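Local coordinates for protein glutamate racemase (Campylobacter jejuni, PDB 3UHF) that is a two-domain alpha/beta enzyme of the aspartate/glutamate racemase family, with D-glutamic acid bound in its pocket, at residues Ile53-Tyr63 with Phe74-Phe85. Residues are numbered along the deposited sequence; the frame is centred on the assembly and turned at random.
Sequences IYYGDTARVPY and FCLEALDFFEQF. With DGL (D-glutamic acid), chain C.
Tyr55 and Phe81 lay their rings face to face, centroids 4.2 Å apart and planes 20° from parallel, at the apolar centre where strand 53-56 meets helix 74-82. With CG turned away from the backbone N (chi1 174°), the Tyr55 ring lies with one face on Phe81 and its edge at Ala78, whose short methyl lets that edge come up close to the helix (Tyr55 CE2 to Ala78 CB 4.2 Å), while Phe82 CZ presses on Tyr55 CB at 3.7 Å. Nearer the start of the strand, branched Ile53 sets its CG2 squarely over the Phe85 ring, 4.1 Å from the centroid, a CH-pi contact; the edge of Phe82 faces Ile53 O.

Beyond the strand the contact turns polar. The Arg60 guanidinium lies flat on Phe74, planes 9° apart, a cation-pi stack that leaves its N-H edges for acids. The Arg60 side chain bends at chi3, and its NH1 and NH2 both grip Glu77 OE1 end-on, each at 2.8 Å from that oxygen and from the same face of the carboxylate. On its other edge Arg60 NE donates to the syn lone pair of Asp57 OD2 (2.8 Å), so one arginine, probably charged, bridges two acids. The Tyr63 ring rests against Phe74, while Tyr63 N gives an almost straight bond (2.7 Å) to OE1 of D-glutamic acid; the loop thus links this network to the pocket.

In the fold this is a beta-alpha unit: strand 51-56 lies between strands 26-31 and 249-254 in the parallel sheet, helix 68-82 packs against it, and Cys75 touches Ala97 of helix 95-100.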
loop_
_atom_site.group_PDB
_atom_site.type_symbol
_atom_site.label_atom_id
_atom_site.label_comp_id
_atom_site.label_asym_id
_atom_site.label_seq_id
_atom_site.Cartn_x
_atom_site.Cartn_y
_atom_site.Cartn_z
ATOM N N ILE A 53 -14.071 -1.314 -5.914
ATOM C CA ILE A 53 -13.722 -0.597 -7.139
ATOM C C ILE A 53 -12.271 -0.169 -7.031
ATOM O O ILE A 53 -11.932 0.640 -6.169
ATOM C CB ILE A 53 -14.582 0.675 -7.327
ATOM C CG1 ILE A 53 -16.078 0.378 -7.126
ATOM C CG2 ILE A 53 -14.309 1.323 -8.687
ATOM C CD1 ILE A 53 -16.632 -0.685 -8.033
ATOM N N TYR A 54 -11.417 -0.721 -7.897
ATOM C CA TYR A 54 -9.993 -0.374 -7.937
ATOM C C TYR A 54 -9.738 0.619 -9.069
ATOM O O TYR A 54 -10.222 0.437 -10.179
ATOM C CB TYR A 54 -9.134 -1.632 -8.151
ATOM C CG TYR A 54 -7.633 -1.395 -8.120
ATOM C CD1 TYR A 54 -6.904 -1.566 -6.944
ATOM C CD2 TYR A 54 -6.941 -1.004 -9.267
ATOM C CE1 TYR A 54 -5.537 -1.358 -6.906
ATOM C CE2 TYR A 54 -5.561 -0.789 -9.234
ATOM C CZ TYR A 54 -4.871 -0.968 -8.051
ATOM O OH TYR A 54 -3.511 -0.767 -7.994
ATOM N N TYR A 55 -8.997 1.678 -8.767
ATOM C CA TYR A 55 -8.604 2.648 -9.776
ATOM C C TYR A 55 -7.114 2.896 -9.649
ATOM O O TYR A 55 -6.620 3.224 -8.564
ATOM C CB TYR A 55 -9.367 3.965 -9.610
ATOM C CG TYR A 55 -8.907 5.072 -10.554
ATOM C CD1 TYR A 55 -9.013 4.931 -11.933
ATOM C CD2 TYR A 55 -8.395 6.260 -10.062
ATOM C CE1 TYR A 55 -8.598 5.948 -12.799
ATOM C CE2 TYR A 55 -7.987 7.277 -10.907
ATOM C CZ TYR A 55 -8.084 7.117 -12.275
ATOM O OH TYR A 55 -7.673 8.141 -13.105
ATOM N N GLY A 56 -6.391 2.722 -10.755
ATOM C CA GLY A 56 -4.961 2.964 -10.768
ATOM C C GLY A 56 -4.648 4.052 -11.781
ATOM O O GLY A 56 -5.152 4.008 -12.898
ATOM N N ASP A 57 -3.846 5.041 -11.388
ATOM C CA ASP A 57 -3.558 6.178 -12.280
ATOM C C ASP A 57 -2.392 5.842 -13.217
ATOM O O ASP A 57 -1.352 6.506 -13.233
ATOM C CB ASP A 57 -3.258 7.437 -11.462
ATOM C CG ASP A 57 -3.151 8.691 -12.322
ATOM O OD1 ASP A 57 -3.535 8.650 -13.523
ATOM O OD2 ASP A 57 -2.691 9.722 -11.788
ATOM N N THR A 58 -2.561 4.782 -13.985
ATOM C CA THR A 58 -1.433 4.241 -14.736
ATOM C C THR A 58 -0.922 5.171 -15.842
ATOM O O THR A 58 0.156 4.949 -16.373
ATOM C CB THR A 58 -1.782 2.868 -15.335
ATOM O OG1 THR A 58 -2.975 2.987 -16.110
ATOM C CG2 THR A 58 -2.004 1.845 -14.215
ATOM N N ALA A 59 -1.684 6.201 -16.196
ATOM C CA ALA A 59 -1.214 7.143 -17.213
ATOM C C ALA A 59 -0.113 8.033 -16.649
ATOM O O ALA A 59 0.740 8.512 -17.384
ATOM C CB ALA A 59 -2.366 8.006 -17.738
ATOM N N ARG A 60 -0.134 8.259 -15.336
ATOM C CA ARG A 60 0.777 9.239 -14.749
ATOM C C ARG A 60 1.779 8.655 -13.750
ATOM O O ARG A 60 2.660 9.364 -13.265
ATOM C CB ARG A 60 -0.026 10.397 -14.137
ATOM C CG ARG A 60 -0.983 11.027 -15.136
ATOM C CD ARG A 60 -1.660 12.289 -14.618
ATOM N NE ARG A 60 -2.538 11.997 -13.493
ATOM C CZ ARG A 60 -3.528 12.796 -13.105
ATOM N NH1 ARG A 60 -3.766 13.934 -13.759
ATOM N NH2 ARG A 60 -4.285 12.454 -12.072
ATOM N N VAL A 61 1.640 7.361 -13.462
ATOM C CA VAL A 61 2.506 6.641 -12.526
ATOM C C VAL A 61 3.966 6.728 -13.039
ATOM O O VAL A 61 4.196 6.766 -14.258
ATOM C CB VAL A 61 2.015 5.165 -12.413
ATOM C CG1 VAL A 61 2.302 4.392 -13.699
ATOM C CG2 VAL A 61 2.596 4.429 -11.180
ATOM N N PRO A 62 4.959 6.797 -12.132
ATOM C CA PRO A 62 4.936 6.752 -10.669
ATOM C C PRO A 62 4.732 8.107 -10.008
ATOM O O PRO A 62 4.989 9.145 -10.617
ATOM C CB PRO A 62 6.347 6.261 -10.336
ATOM C CG PRO A 62 7.189 6.953 -11.363
ATOM C CD PRO A 62 6.348 6.887 -12.637
ATOM N N TYR A 63 4.300 8.071 -8.753
ATOM C CA TYR A 63 4.169 9.260 -7.908
ATOM C C TYR A 63 5.404 9.423 -7.011
ATOM O O TYR A 63 5.714 10.522 -6.540
ATOM C CB TYR A 63 2.931 9.141 -6.989
ATOM C CG TYR A 63 1.558 9.271 -7.636
ATOM C CD1 TYR A 63 1.401 9.328 -9.014
ATOM C CD2 TYR A 63 0.406 9.345 -6.845
ATOM C CE1 TYR A 63 0.131 9.446 -9.588
ATOM C CE2 TYR A 63 -0.856 9.460 -7.409
ATOM C CZ TYR A 63 -0.995 9.511 -8.773
ATOM O OH TYR A 63 -2.256 9.633 -9.330
ATOM N N PHE A 74 -3.086 15.099 -7.956
ATOM C CA PHE A 74 -3.501 13.850 -8.590
ATOM C C PHE A 74 -4.485 13.036 -7.722
ATOM O O PHE A 74 -5.436 12.446 -8.234
ATOM C CB PHE A 74 -2.279 12.989 -8.933
ATOM C CG PHE A 74 -1.457 13.515 -10.102
ATOM C CD1 PHE A 74 -1.869 14.633 -10.818
ATOM C CD2 PHE A 74 -0.284 12.885 -10.482
ATOM C CE1 PHE A 74 -1.126 15.115 -11.889
ATOM C CE2 PHE A 74 0.464 13.367 -11.565
ATOM C CZ PHE A 74 0.040 14.478 -12.262
ATOM N N CYS A 75 -4.238 12.985 -6.419
ATOM C CA CYS A 75 -5.128 12.248 -5.516
ATOM C C CYS A 75 -6.525 12.861 -5.453
ATOM O O CYS A 75 -7.532 12.143 -5.440
ATOM C CB CYS A 75 -4.533 12.165 -4.109
ATOM S SG CYS A 75 -3.056 11.123 -4.033
ATOM N N LEU A 76 -6.592 14.185 -5.397
ATOM C CA LEU A 76 -7.891 14.855 -5.386
ATOM C C LEU A 76 -8.666 14.583 -6.677
ATOM O O LEU A 76 -9.888 14.465 -6.652
ATOM C CB LEU A 76 -7.743 16.360 -5.130
ATOM C CG LEU A 76 -7.393 16.722 -3.680
ATOM C CD1 LEU A 76 -7.058 18.202 -3.548
ATOM C CD2 LEU A 76 -8.533 16.344 -2.734
ATOM N N GLU A 77 -7.960 14.467 -7.803
ATOM C CA GLU A 77 -8.620 14.090 -9.043
ATOM C C GLU A 77 -9.177 12.676 -8.942
ATOM O O GLU A 77 -10.252 12.381 -9.462
ATOM C CB GLU A 77 -7.662 14.200 -10.233
ATOM C CG GLU A 77 -7.149 15.608 -10.482
ATOM C CD GLU A 77 -6.261 15.682 -11.716
ATOM O OE1 GLU A 77 -6.037 14.623 -12.337
ATOM O OE2 GLU A 77 -5.803 16.793 -12.065
ATOM N N ALA A 78 -8.442 11.806 -8.261
ATOM C CA ALA A 78 -8.885 10.433 -8.068
ATOM C C ALA A 78 -10.157 10.412 -7.223
ATOM O O ALA A 78 -11.103 9.675 -7.512
ATOM C CB ALA A 78 -7.786 9.605 -7.410
ATOM N N LEU A 79 -10.186 11.241 -6.189
ATOM C CA LEU A 79 -11.386 11.357 -5.368
ATOM C C LEU A 79 -12.584 11.746 -6.244
ATOM O O LEU A 79 -13.659 11.154 -6.130
ATOM C CB LEU A 79 -11.170 12.373 -4.243
ATOM C CG LEU A 79 -12.326 12.550 -3.258
ATOM C CD1 LEU A 79 -12.708 11.213 -2.645
ATOM C CD2 LEU A 79 -11.963 13.557 -2.185
ATOM N N ASP A 80 -12.388 12.716 -7.133
ATOM C CA ASP A 80 -13.431 13.106 -8.079
ATOM C C ASP A 80 -13.918 11.916 -8.901
ATOM O O ASP A 80 -15.115 11.737 -9.081
ATOM C CB ASP A 80 -12.933 14.194 -9.028
ATOM C CG ASP A 80 -12.773 15.536 -8.356
ATOM O OD1 ASP A 80 -13.296 15.720 -7.242
ATOM O OD2 ASP A 80 -12.124 16.413 -8.963
ATOM N N PHE A 81 -12.984 11.106 -9.393
ATOM C CA PHE A 81 -13.329 9.926 -10.180
ATOM C C PHE A 81 -14.241 8.979 -9.417
ATOM O O PHE A 81 -15.179 8.416 -9.979
ATOM C CB PHE A 81 -12.075 9.160 -10.615
ATOM C CG PHE A 81 -12.377 7.855 -11.295
ATOM C CD1 PHE A 81 -12.715 7.825 -12.642
ATOM C CD2 PHE A 81 -12.343 6.661 -10.589
ATOM C CE1 PHE A 81 -13.008 6.627 -13.273
ATOM C CE2 PHE A 81 -12.637 5.460 -11.212
ATOM C CZ PHE A 81 -12.970 5.442 -12.555
ATOM N N PHE A 82 -13.956 8.806 -8.130
ATOM C CA PHE A 82 -14.675 7.850 -7.301
ATOM C C PHE A 82 -16.083 8.302 -6.943
ATOM O O PHE A 82 -16.941 7.483 -6.604
ATOM C CB PHE A 82 -13.891 7.576 -6.018
ATOM C CG PHE A 82 -12.921 6.446 -6.140
ATOM C CD1 PHE A 82 -11.564 6.689 -6.226
ATOM C CD2 PHE A 82 -13.368 5.137 -6.191
ATOM C CE1 PHE A 82 -10.669 5.649 -6.347
ATOM C CE2 PHE A 82 -12.470 4.095 -6.308
ATOM C CZ PHE A 82 -11.126 4.354 -6.390
ATOM N N GLU A 83 -16.331 9.603 -7.016
ATOM C CA GLU A 83 -17.594 10.130 -6.505
ATOM C C GLU A 83 -18.803 9.672 -7.323
ATOM O O GLU A 83 -19.942 9.816 -6.886
ATOM C CB GLU A 83 -17.548 11.656 -6.358
ATOM C CG GLU A 83 -17.895 12.440 -7.602
ATOM C CD GLU A 83 -17.903 13.940 -7.350
ATOM O OE1 GLU A 83 -17.311 14.371 -6.336
ATOM O OE2 GLU A 83 -18.503 14.684 -8.156
ATOM N N GLN A 84 -18.547 9.090 -8.491
ATOM C CA GLN A 84 -19.610 8.553 -9.330
ATOM C C GLN A 84 -20.068 7.167 -8.866
ATOM O O GLN A 84 -21.057 6.638 -9.372
ATOM C CB GLN A 84 -19.146 8.476 -10.786
ATOM C CG GLN A 84 -18.058 7.445 -11.024
ATOM C CD GLN A 84 -17.502 7.473 -12.444
ATOM O OE1 GLN A 84 -18.166 7.052 -13.394
ATOM N NE2 GLN A 84 -16.276 7.966 -12.591
ATOM N N PHE A 85 -19.363 6.586 -7.898
ATOM C CA PHE A 85 -19.590 5.183 -7.538
ATOM C C PHE A 85 -20.390 4.915 -6.259
ATOM O O PHE A 85 -20.827 3.785 -6.035
ATOM C CB PHE A 85 -18.258 4.424 -7.482
ATOM C CG PHE A 85 -17.635 4.207 -8.829
ATOM C CD1 PHE A 85 -18.165 3.278 -9.708
ATOM C CD2 PHE A 85 -16.526 4.935 -9.222
ATOM C CE1 PHE A 85 -17.600 3.079 -10.951
ATOM C CE2 PHE A 85 -15.957 4.738 -10.464
ATOM C CZ PHE A 85 -16.497 3.809 -11.328
HETATM N N DGL C . 2.269 3.129 -5.300
HETATM C CA DGL C . 3.556 3.724 -4.926
HETATM C C DGL C . 3.814 3.526 -3.441
HETATM O O DGL C . 3.221 2.646 -2.803
HETATM C CB DGL C . 4.700 3.096 -5.721
HETATM C CG DGL C . 4.677 3.462 -7.205
HETATM C CD DGL C . 4.776 4.961 -7.392
HETATM O OE1 DGL C . 3.741 5.594 -7.702
HETATM O OE2 DGL C . 5.880 5.508 -7.188
HETATM O OXT DGL C . 4.647 4.219 -2.871
HETATM O O HOH W 1 -5.221 10.449 -9.979
#